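Local coordinates for protein host Factor for Q beta (Staphylococcus aureus, PDB 1KQ1) that probably regulates translation by binding RNA as a ring-shaped hexamer of Sm-like subunits, at residues Gln31-Val43 with Leu46-His58. Residues are numbered along the deposited sequence; the frame is centred on the assembly and turned at random.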
loop_
_atom_site.group_PDB
_atom_site.type_symbol
_atom_site.label_atom_id
_atom_site.label_comp_id
_atom_site.label_asym_id
_atom_site.label_seq_id
_atom_site.Cartn_x
_atom_site.Cartn_y
_atom_site.Cartn_z
ATOM N N GLN C 31 10.589 -12.119 5.533
ATOM C CA GLN C 31 9.843 -13.363 5.581
ATOM C C GLN C 31 9.834 -13.948 6.985
ATOM O O GLN C 31 10.754 -13.679 7.785
ATOM C CB GLN C 31 10.486 -14.343 4.585
ATOM C CG GLN C 31 11.937 -14.759 4.955
ATOM C CD GLN C 31 12.715 -15.405 3.794
ATOM O OE1 GLN C 31 13.222 -14.721 2.900
ATOM N NE2 GLN C 31 12.804 -16.729 3.811
ATOM N N MET C 32 8.785 -14.712 7.294
ATOM C CA MET C 32 8.669 -15.422 8.583
ATOM C C MET C 32 8.201 -16.829 8.209
ATOM O O MET C 32 7.528 -16.990 7.211
ATOM C CB MET C 32 7.606 -14.788 9.495
ATOM C CG MET C 32 7.952 -13.369 10.041
ATOM S SD MET C 32 6.646 -12.657 11.118
ATOM C CE MET C 32 7.357 -10.988 11.463
ATOM N N LYS C 33 8.541 -17.846 9.005
ATOM C CA LYS C 33 8.096 -19.225 8.717
ATOM C C LYS C 33 7.318 -19.751 9.921
ATOM O O LYS C 33 7.606 -19.415 11.070
ATOM C CB LYS C 33 9.300 -20.120 8.417
ATOM C CG LYS C 33 8.944 -21.468 7.815
ATOM C CD LYS C 33 10.214 -22.256 7.505
ATOM C CE LYS C 33 9.937 -23.480 6.636
ATOM N NZ LYS C 33 11.173 -24.145 6.134
ATOM N N GLY C 34 6.307 -20.577 9.677
ATOM C CA GLY C 34 5.510 -21.085 10.777
ATOM C C GLY C 34 4.355 -21.928 10.272
ATOM O O GLY C 34 4.303 -22.289 9.090
ATOM N N VAL C 35 3.454 -22.218 11.193
ATOM C CA VAL C 35 2.277 -23.008 10.876
ATOM C C VAL C 35 1.059 -22.106 10.978
ATOM O O VAL C 35 0.900 -21.373 11.974
ATOM C CB VAL C 35 2.093 -24.156 11.890
ATOM C CG1 VAL C 35 0.757 -24.848 11.640
ATOM C CG2 VAL C 35 3.228 -25.154 11.751
ATOM N N ILE C 36 0.204 -22.159 9.956
ATOM C CA ILE C 36 -1.014 -21.393 9.997
ATOM C C ILE C 36 -1.992 -22.143 10.915
ATOM O O ILE C 36 -2.429 -23.289 10.626
ATOM C CB ILE C 36 -1.573 -21.207 8.592
ATOM C CG1 ILE C 36 -0.590 -20.365 7.775
ATOM C CG2 ILE C 36 -2.964 -20.576 8.665
ATOM C CD1 ILE C 36 -0.930 -20.234 6.276
ATOM N N GLU C 37 -2.334 -21.519 12.023
ATOM C CA GLU C 37 -3.265 -22.096 12.984
ATOM C C GLU C 37 -4.690 -21.739 12.664
ATOM O O GLU C 37 -5.603 -22.565 12.838
ATOM C CB GLU C 37 -2.945 -21.622 14.396
ATOM C CG GLU C 37 -1.583 -22.068 14.869
ATOM C CD GLU C 37 -1.423 -23.577 14.825
ATOM O OE1 GLU C 37 -2.449 -24.281 14.959
ATOM O OE2 GLU C 37 -0.279 -24.052 14.662
ATOM N N GLU C 38 -4.910 -20.508 12.223
ATOM C CA GLU C 38 -6.236 -20.058 11.865
ATOM C C GLU C 38 -6.065 -18.876 10.944
ATOM O O GLU C 38 -4.987 -18.291 10.887
ATOM C CB GLU C 38 -6.985 -19.572 13.106
ATOM C CG GLU C 38 -6.963 -20.504 14.282
ATOM C CD GLU C 38 -7.610 -19.883 15.493
ATOM O OE1 GLU C 38 -8.776 -19.434 15.379
ATOM O OE2 GLU C 38 -6.954 -19.847 16.556
ATOM N N TYR C 39 -7.133 -18.524 10.237
ATOM C CA TYR C 39 -7.091 -17.365 9.348
ATOM C C TYR C 39 -8.513 -16.940 9.037
ATOM O O TYR C 39 -9.465 -17.714 9.228
ATOM C CB TYR C 39 -6.351 -17.736 8.051
ATOM C CG TYR C 39 -7.101 -18.722 7.165
ATOM C CD1 TYR C 39 -8.077 -18.284 6.279
ATOM C CD2 TYR C 39 -6.897 -20.104 7.283
ATOM C CE1 TYR C 39 -8.843 -19.167 5.537
ATOM C CE2 TYR C 39 -7.685 -21.004 6.528
ATOM C CZ TYR C 39 -8.643 -20.525 5.666
ATOM O OH TYR C 39 -9.413 -21.404 4.886
ATOM N N ASP C 40 -8.680 -15.696 8.595
ATOM C CA ASP C 40 -9.994 -15.254 8.158
ATOM C C ASP C 40 -9.789 -14.213 7.064
ATOM O O ASP C 40 -8.685 -14.120 6.509
ATOM C CB ASP C 40 -10.846 -14.725 9.323
ATOM C CG ASP C 40 -10.285 -13.455 9.983
ATOM O OD1 ASP C 40 -9.427 -12.739 9.390
ATOM O OD2 ASP C 40 -10.731 -13.153 11.118
ATOM N N LYS C 41 -10.813 -13.427 6.741
ATOM C CA LYS C 41 -10.640 -12.482 5.649
ATOM C C LYS C 41 -9.592 -11.417 5.894
ATOM O O LYS C 41 -9.121 -10.823 4.936
ATOM C CB LYS C 41 -11.953 -11.773 5.310
ATOM C CG LYS C 41 -11.782 -10.720 4.233
ATOM C CD LYS C 41 -11.243 -11.333 2.950
ATOM C CE LYS C 41 -10.478 -10.307 2.139
ATOM N NZ LYS C 41 -9.049 -10.249 2.551
ATOM N N TYR C 42 -9.212 -11.191 7.131
ATOM C CA TYR C 42 -8.266 -10.096 7.353
ATOM C C TYR C 42 -6.942 -10.490 7.932
ATOM O O TYR C 42 -5.943 -9.781 7.709
ATOM C CB TYR C 42 -8.873 -9.052 8.285
ATOM C CG TYR C 42 -10.082 -8.390 7.712
ATOM C CD1 TYR C 42 -10.029 -7.787 6.457
ATOM C CD2 TYR C 42 -11.289 -8.387 8.400
ATOM C CE1 TYR C 42 -11.149 -7.196 5.892
ATOM C CE2 TYR C 42 -12.426 -7.795 7.841
ATOM C CZ TYR C 42 -12.345 -7.203 6.585
ATOM O OH TYR C 42 -13.460 -6.620 6.012
ATOM N N VAL C 43 -6.912 -11.584 8.677
ATOM C CA VAL C 43 -5.681 -11.978 9.328
ATOM C C VAL C 43 -5.333 -13.445 9.201
ATOM O O VAL C 43 -6.144 -14.262 8.781
ATOM C CB VAL C 43 -5.702 -11.618 10.844
ATOM C CG1 VAL C 43 -5.931 -10.090 11.015
ATOM C CG2 VAL C 43 -6.847 -12.360 11.564
ATOM N N LEU C 46 -0.048 -17.139 12.734
ATOM C CA LEU C 46 1.104 -17.978 12.392
ATOM C C LEU C 46 1.873 -18.335 13.636
ATOM O O LEU C 46 2.303 -17.466 14.370
ATOM C CB LEU C 46 2.025 -17.262 11.380
ATOM C CG LEU C 46 3.138 -18.085 10.711
ATOM C CD1 LEU C 46 2.501 -19.009 9.668
ATOM C CD2 LEU C 46 4.171 -17.166 10.094
ATOM N N ASN C 47 2.015 -19.640 13.872
ATOM C CA ASN C 47 2.702 -20.184 15.040
ATOM C C ASN C 47 4.123 -20.469 14.590
ATOM O O ASN C 47 4.382 -21.305 13.706
ATOM C CB ASN C 47 1.949 -21.454 15.460
ATOM C CG ASN C 47 2.678 -22.275 16.516
ATOM O OD1 ASN C 47 2.150 -23.283 17.001
ATOM N ND2 ASN C 47 3.882 -21.871 16.861
ATOM N N SER C 48 5.054 -19.707 15.153
ATOM C CA SER C 48 6.442 -19.845 14.779
ATOM C C SER C 48 7.211 -20.310 15.998
ATOM O O SER C 48 6.636 -20.497 17.072
ATOM C CB SER C 48 7.017 -18.503 14.307
ATOM O OG SER C 48 6.382 -18.088 13.102
ATOM N N GLN C 49 8.508 -20.477 15.814
ATOM C CA GLN C 49 9.376 -20.927 16.893
ATOM C C GLN C 49 9.534 -19.852 17.970
ATOM O O GLN C 49 10.130 -18.795 17.739
ATOM C CB GLN C 49 10.746 -21.329 16.330
ATOM C CG GLN C 49 11.520 -20.238 15.576
ATOM C CD GLN C 49 11.039 -19.995 14.141
ATOM O OE1 GLN C 49 11.691 -19.282 13.373
ATOM N NE2 GLN C 49 9.896 -20.579 13.779
ATOM N N GLY C 50 8.983 -20.123 19.145
ATOM C CA GLY C 50 9.075 -19.172 20.238
ATOM C C GLY C 50 8.276 -17.894 20.021
ATOM O O GLY C 50 8.317 -17.005 20.870
ATOM N N LYS C 51 7.535 -17.806 18.912
ATOM C CA LYS C 51 6.752 -16.604 18.619
ATOM C C LYS C 51 5.360 -16.903 18.053
ATOM O O LYS C 51 5.170 -17.886 17.340
ATOM C CB LYS C 51 7.508 -15.731 17.596
ATOM C CG LYS C 51 8.901 -15.298 18.009
ATOM C CD LYS C 51 8.893 -13.909 18.606
ATOM C CE LYS C 51 10.309 -13.440 18.929
ATOM N NZ LYS C 51 10.941 -14.263 20.000
ATOM N N GLN C 52 4.379 -16.074 18.398
ATOM C CA GLN C 52 3.039 -16.233 17.826
ATOM C C GLN C 52 2.836 -14.936 17.063
ATOM O O GLN C 52 3.052 -13.849 17.608
ATOM C CB GLN C 52 1.980 -16.416 18.919
ATOM C CG GLN C 52 0.518 -16.362 18.465
ATOM C CD GLN C 52 0.142 -17.428 17.457
ATOM O OE1 GLN C 52 0.549 -18.586 17.571
ATOM N NE2 GLN C 52 -0.660 -17.045 16.474
ATOM N N HIS C 53 2.443 -15.040 15.797
ATOM C CA HIS C 53 2.247 -13.835 15.000
ATOM C C HIS C 53 0.833 -13.712 14.490
ATOM O O HIS C 53 0.231 -14.678 13.990
ATOM C CB HIS C 53 3.129 -13.842 13.763
ATOM C CG HIS C 53 4.569 -14.159 14.016
ATOM N ND1 HIS C 53 5.469 -13.206 14.437
ATOM C CD2 HIS C 53 5.288 -15.286 13.797
ATOM C CE1 HIS C 53 6.681 -13.728 14.466
ATOM N NE2 HIS C 53 6.600 -14.988 14.082
ATOM N N LEU C 54 0.282 -12.512 14.570
ATOM C CA LEU C 54 -1.039 -12.262 14.003
ATOM C C LEU C 54 -0.695 -11.305 12.831
ATOM O O LEU C 54 -0.292 -10.158 13.067
ATOM C CB LEU C 54 -1.947 -11.543 14.996
ATOM C CG LEU C 54 -3.331 -11.254 14.445
ATOM C CD1 LEU C 54 -4.015 -12.611 14.101
ATOM C CD2 LEU C 54 -4.123 -10.457 15.482
ATOM N N ILE C 55 -0.871 -11.790 11.607
ATOM C CA ILE C 55 -0.450 -11.072 10.384
ATOM C C ILE C 55 -1.610 -10.547 9.603
ATOM O O ILE C 55 -2.624 -11.247 9.402
ATOM C CB ILE C 55 0.340 -12.051 9.483
ATOM C CG1 ILE C 55 1.561 -12.623 10.225
ATOM C CG2 ILE C 55 0.780 -11.356 8.240
ATOM C CD1 ILE C 55 2.192 -13.861 9.460
ATOM N N TYR C 56 -1.516 -9.290 9.177
ATOM C CA TYR C 56 -2.575 -8.790 8.328
ATOM C C TYR C 56 -2.371 -9.235 6.878
ATOM O O TYR C 56 -1.273 -9.093 6.302
ATOM C CB TYR C 56 -2.670 -7.239 8.337
ATOM C CG TYR C 56 -3.326 -6.663 9.553
ATOM C CD1 TYR C 56 -4.679 -6.861 9.802
ATOM C CD2 TYR C 56 -2.575 -5.927 10.465
ATOM C CE1 TYR C 56 -5.259 -6.347 10.955
ATOM C CE2 TYR C 56 -3.163 -5.390 11.618
ATOM C CZ TYR C 56 -4.503 -5.623 11.842
ATOM O OH TYR C 56 -5.080 -5.155 13.007
ATOM N N LYS C 57 -3.440 -9.788 6.271
ATOM C CA LYS C 57 -3.306 -10.177 4.882
ATOM C C LYS C 57 -2.898 -9.003 3.988
ATOM O O LYS C 57 -2.239 -9.185 2.955
ATOM C CB LYS C 57 -4.627 -10.785 4.346
ATOM C CG LYS C 57 -4.852 -12.253 4.683
ATOM C CD LYS C 57 -6.122 -12.735 3.950
ATOM C CE LYS C 57 -6.354 -14.249 4.091
ATOM N NZ LYS C 57 -7.649 -14.722 3.408
ATOM N N HIS C 58 -3.283 -7.772 4.367
ATOM C CA HIS C 58 -2.907 -6.649 3.530
ATOM C C HIS C 58 -1.399 -6.463 3.453
ATOM O O HIS C 58 -0.910 -5.800 2.524
ATOM C CB HIS C 58 -3.610 -5.329 3.974
ATOM C CG HIS C 58 -3.254 -4.844 5.354
ATOM N ND1 HIS C 58 -4.225 -4.522 6.282
ATOM C CD2 HIS C 58 -2.065 -4.536 5.930
ATOM C CE1 HIS C 58 -3.653 -4.050 7.377
ATOM N NE2 HIS C 58 -2.339 -4.048 7.196
HETATM O O HOH W 1 9.803 -17.213 11.479
HETATM O O HOH W 2 -5.694 -7.490 5.969
#
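Met32 lays its sulfur over one face of the His53 imidazole, SD 3.6 Å from the ring centroid and only 13° off the ring normal, across the strongly bent antiparallel sheet of the Sm fold. Its extended chain beyond CG carries SD over the ring, while ND1 of the imidazole is hydrogen-bonded to Thr64 of a neighbouring subunit; there His53, Leu54 and Ile55 pair with a strand of that subunit and continue the sheet through the hexamer. Beside this sulfur-aromatic contact, Ser48 OG donates to Lys33 O (2.7 Å), approaching from above the carbonyl plane. Strands 31-39 and 43-48 are joined further along by reciprocal backbone bonds between Val35 and Asn47. Leu46 fits against the bare backbone of Gly34, its CD1 3.5 Å from Gly34 C, and also meets Ile36 CG1. Glu37 folds back at chi2 (-57°) to bring CG within 3.6 Å of Asn47 CB. At the far end, Asp40 OD1 accepts from Tyr42 N, an Asx turn, and also from Val43 N, the wider Asx motif, in the loop that leads into strand 43-48. Val43 and Tyr56 lie side by side, CG1 meeting CD1 of the ring, and Val43 CB touches Leu54 CD1. Lys57 stretches its chain past this loop to Gln8, to which NZ is hydrogen-bonded, with a weak second bond to Asp40 O at 3.3 Å; its backbone N donates to Tyr42 O (2.9 Å, 168° at the hydrogen).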